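Local coordinates for 3-oxoacyl-[acyl-carrier-protein] synthase, mitochondrial (Arabidopsis thaliana, PDB 2IX4), which catalyses the condensation steps of mitochondrial fatty acid synthesis, lengthening acyl chains by two carbons taken from malonyl-ACP, at residues G7-E19 with A63-D75. Residues are numbered along the deposited sequence; the frame is centred on the assembly and turned at random.
Sequences GLGMVTPLGRGVE and AFVPYGSNPGEFD
A63, at the end of strand 61-63, sets its CB 3.6 Å from P13 CG. At F64 the backbone makes the contact: P13 CA approaches F64 O at 3.1 Å, a CA-H...O contact with 137° at the hydrogen. V65 then crosses V11 at about a right angle, and V65 CG1 to V11 CG2, at 3.5 Å, is tighter than a usual carbon contact. Both methyls stand anti to their own backbone N (V65 chi1 165°), which brings them together; both valines also touch Y91 of helix 87-102. P66 lays its CD against T12 O and its CG over the CA of G15, the last residue of the type I turn T12-G15. Within the type II turn N70-E73, G72 O accepts from R16 N at 2.8 Å, nearly straight at 176°. E73 offers its carbonyl rather than its carboxylate: E73 O lies in the guanidinium plane and takes R16 NE at 2.7 Å, from above the carbonyl plane, and R16 NH2 at 3.1 Å, in that plane on a lone pair. F74 CB lies 4.0 Å from V11 CG2. A leucine in place of R16 would probably leave E73 O without both side-chain donors and the turn less firmly held. The chemistry thus divides into apolar packing beside the strand 3-12 of the thiolase-like core and, at strand 15-16, a polar junction relying on main-chain acceptors, with no salt bridge.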
# COMPACT_ATOMS: atom_id res chain seq x y z
N GLY A 7 -10.07 -18.16 -10.83
CA GLY A 7 -9.32 -17.69 -11.99
C GLY A 7 -7.87 -17.39 -11.66
O GLY A 7 -7.58 -16.85 -10.61
N LEU A 8 -6.98 -17.77 -12.58
CA LEU A 8 -5.54 -17.51 -12.42
C LEU A 8 -5.00 -16.74 -13.61
O LEU A 8 -5.38 -17.00 -14.76
CB LEU A 8 -4.77 -18.83 -12.25
CG LEU A 8 -5.15 -19.84 -11.15
CD1 LEU A 8 -4.33 -21.11 -11.30
CD2 LEU A 8 -4.96 -19.27 -9.76
N GLY A 9 -4.10 -15.79 -13.34
CA GLY A 9 -3.49 -14.99 -14.41
C GLY A 9 -2.12 -14.51 -14.00
O GLY A 9 -1.92 -14.10 -12.86
N MET A 10 -1.17 -14.55 -14.93
CA MET A 10 0.19 -14.11 -14.63
C MET A 10 1.01 -13.75 -15.86
O MET A 10 0.75 -14.23 -16.97
CB MET A 10 0.94 -15.15 -13.77
CG MET A 10 1.35 -16.43 -14.52
SD MET A 10 1.51 -17.89 -13.47
CE MET A 10 2.42 -17.24 -12.08
N VAL A 11 1.99 -12.88 -15.65
CA VAL A 11 3.02 -12.57 -16.63
C VAL A 11 4.35 -12.53 -15.88
O VAL A 11 4.53 -11.74 -14.96
CB VAL A 11 2.71 -11.26 -17.44
CG1 VAL A 11 2.39 -10.08 -16.52
CG2 VAL A 11 3.85 -10.91 -18.39
N THR A 12 5.26 -13.43 -16.25
CA THR A 12 6.49 -13.66 -15.48
C THR A 12 7.71 -13.75 -16.42
O THR A 12 7.54 -13.77 -17.64
CB THR A 12 6.42 -14.97 -14.65
OG1 THR A 12 6.44 -16.11 -15.52
CG2 THR A 12 5.16 -15.02 -13.78
N PRO A 13 8.93 -13.79 -15.85
CA PRO A 13 10.12 -14.06 -16.66
C PRO A 13 10.15 -15.44 -17.34
O PRO A 13 11.03 -15.70 -18.16
CB PRO A 13 11.27 -13.95 -15.64
CG PRO A 13 10.71 -13.08 -14.55
CD PRO A 13 9.29 -13.54 -14.44
N LEU A 14 9.20 -16.31 -16.99
CA LEU A 14 9.03 -17.60 -17.66
C LEU A 14 7.93 -17.54 -18.72
O LEU A 14 7.56 -18.57 -19.29
CB LEU A 14 8.73 -18.71 -16.65
CG LEU A 14 9.76 -18.97 -15.54
CD1 LEU A 14 9.23 -20.02 -14.57
CD2 LEU A 14 11.11 -19.40 -16.11
N GLY A 15 7.41 -16.34 -18.97
CA GLY A 15 6.44 -16.14 -20.04
C GLY A 15 5.17 -15.43 -19.62
O GLY A 15 4.88 -15.28 -18.43
N ARG A 16 4.41 -14.98 -20.61
CA ARG A 16 3.10 -14.40 -20.37
C ARG A 16 2.06 -15.51 -20.41
O ARG A 16 1.99 -16.27 -21.37
CB ARG A 16 2.80 -13.32 -21.43
CG ARG A 16 1.45 -12.62 -21.28
CD ARG A 16 0.39 -13.24 -22.17
NE ARG A 16 0.83 -13.24 -23.57
CZ ARG A 16 0.26 -13.94 -24.54
NH1 ARG A 16 -0.80 -14.71 -24.29
NH2 ARG A 16 0.74 -13.87 -25.77
N GLY A 17 1.26 -15.60 -19.34
CA GLY A 17 0.23 -16.63 -19.24
C GLY A 17 0.58 -17.72 -18.24
O GLY A 17 1.76 -18.05 -18.06
N VAL A 18 -0.45 -18.26 -17.59
CA VAL A 18 -0.29 -19.34 -16.61
C VAL A 18 0.29 -20.61 -17.25
O VAL A 18 1.25 -21.18 -16.72
CB VAL A 18 -1.63 -19.65 -15.87
CG1 VAL A 18 -1.51 -20.90 -15.01
CG2 VAL A 18 -2.07 -18.47 -15.01
N GLU A 19 -0.28 -21.02 -18.38
CA GLU A 19 0.16 -22.22 -19.09
C GLU A 19 1.67 -22.22 -19.35
O GLU A 19 2.38 -23.15 -18.96
CB GLU A 19 -0.62 -22.38 -20.41
CG GLU A 19 -0.54 -23.78 -21.04
CD GLU A 19 0.66 -23.98 -21.96
OE1 GLU A 19 1.03 -23.03 -22.69
OE2 GLU A 19 1.23 -25.09 -21.95
N ALA A 63 15.75 -11.01 -14.07
CA ALA A 63 14.76 -11.88 -14.71
C ALA A 63 13.68 -11.04 -15.37
O ALA A 63 12.93 -10.34 -14.70
CB ALA A 63 14.16 -12.82 -13.69
N PHE A 64 13.60 -11.14 -16.70
CA PHE A 64 12.77 -10.24 -17.50
C PHE A 64 11.54 -10.91 -18.08
O PHE A 64 11.60 -12.05 -18.55
CB PHE A 64 13.59 -9.68 -18.68
CG PHE A 64 14.72 -8.78 -18.27
CD1 PHE A 64 15.99 -9.31 -18.02
CD2 PHE A 64 14.53 -7.41 -18.15
CE1 PHE A 64 17.05 -8.48 -17.65
CE2 PHE A 64 15.59 -6.58 -17.78
CZ PHE A 64 16.85 -7.12 -17.53
N VAL A 65 10.43 -10.18 -18.08
CA VAL A 65 9.24 -10.58 -18.83
C VAL A 65 9.58 -10.52 -20.33
O VAL A 65 10.09 -9.50 -20.80
CB VAL A 65 8.05 -9.65 -18.52
CG1 VAL A 65 6.93 -9.82 -19.56
CG2 VAL A 65 7.53 -9.89 -17.11
N PRO A 66 9.31 -11.61 -21.08
CA PRO A 66 9.50 -11.56 -22.53
C PRO A 66 8.42 -10.75 -23.24
O PRO A 66 7.22 -11.04 -23.10
CB PRO A 66 9.44 -13.04 -22.94
CG PRO A 66 8.60 -13.68 -21.91
CD PRO A 66 8.83 -12.93 -20.62
N TYR A 67 8.85 -9.74 -23.99
CA TYR A 67 7.94 -8.88 -24.76
C TYR A 67 7.81 -9.40 -26.18
O TYR A 67 8.73 -10.03 -26.70
CB TYR A 67 8.47 -7.45 -24.80
CG TYR A 67 8.23 -6.61 -23.56
CD1 TYR A 67 7.69 -5.33 -23.66
CD2 TYR A 67 8.56 -7.09 -22.29
CE1 TYR A 67 7.48 -4.55 -22.52
CE2 TYR A 67 8.34 -6.32 -21.15
CZ TYR A 67 7.80 -5.05 -21.28
OH TYR A 67 7.59 -4.28 -20.15
N GLY A 68 6.67 -9.14 -26.81
CA GLY A 68 6.47 -9.54 -28.20
C GLY A 68 5.02 -9.84 -28.52
O GLY A 68 4.18 -9.91 -27.63
N SER A 69 4.74 -10.01 -29.81
CA SER A 69 3.38 -10.24 -30.29
C SER A 69 3.07 -11.72 -30.55
O SER A 69 2.02 -12.05 -31.11
CB SER A 69 3.13 -9.41 -31.55
OG SER A 69 4.19 -9.56 -32.47
N ASN A 70 3.98 -12.59 -30.13
CA ASN A 70 3.83 -14.04 -30.30
C ASN A 70 3.30 -14.71 -29.03
O ASN A 70 3.30 -14.08 -27.96
CB ASN A 70 5.17 -14.65 -30.73
CG ASN A 70 5.70 -14.06 -32.03
OD1 ASN A 70 5.04 -14.11 -33.07
ND2 ASN A 70 6.90 -13.50 -31.97
N PRO A 71 2.82 -15.97 -29.13
CA PRO A 71 2.34 -16.69 -27.94
C PRO A 71 3.38 -16.75 -26.82
O PRO A 71 4.57 -16.92 -27.07
CB PRO A 71 2.05 -18.09 -28.47
CG PRO A 71 1.72 -17.88 -29.92
CD PRO A 71 2.64 -16.77 -30.36
N GLY A 72 2.92 -16.58 -25.58
CA GLY A 72 3.79 -16.62 -24.40
C GLY A 72 4.57 -15.34 -24.16
O GLY A 72 5.40 -15.29 -23.25
N GLU A 73 4.32 -14.31 -24.97
CA GLU A 73 5.01 -13.03 -24.85
C GLU A 73 4.07 -11.89 -24.45
O GLU A 73 2.88 -11.91 -24.78
CB GLU A 73 5.72 -12.67 -26.17
CG GLU A 73 6.81 -13.67 -26.57
CD GLU A 73 7.45 -13.34 -27.91
OE1 GLU A 73 8.64 -13.66 -28.08
OE2 GLU A 73 6.77 -12.77 -28.80
N PHE A 74 4.61 -10.91 -23.73
CA PHE A 74 3.84 -9.74 -23.29
C PHE A 74 3.88 -8.65 -24.36
O PHE A 74 4.94 -8.09 -24.65
CB PHE A 74 4.40 -9.22 -21.96
CG PHE A 74 3.81 -7.91 -21.52
CD1 PHE A 74 2.56 -7.88 -20.89
CD2 PHE A 74 4.50 -6.72 -21.71
CE1 PHE A 74 2.01 -6.67 -20.46
CE2 PHE A 74 3.96 -5.51 -21.29
CZ PHE A 74 2.71 -5.48 -20.67
N ASP A 75 2.72 -8.34 -24.94
CA ASP A 75 2.62 -7.34 -26.00
C ASP A 75 2.37 -5.93 -25.45
O ASP A 75 1.25 -5.59 -25.07
CB ASP A 75 1.52 -7.72 -27.00
CG ASP A 75 1.53 -6.87 -28.26
OD1 ASP A 75 2.44 -6.04 -28.43
OD2 ASP A 75 0.62 -7.05 -29.09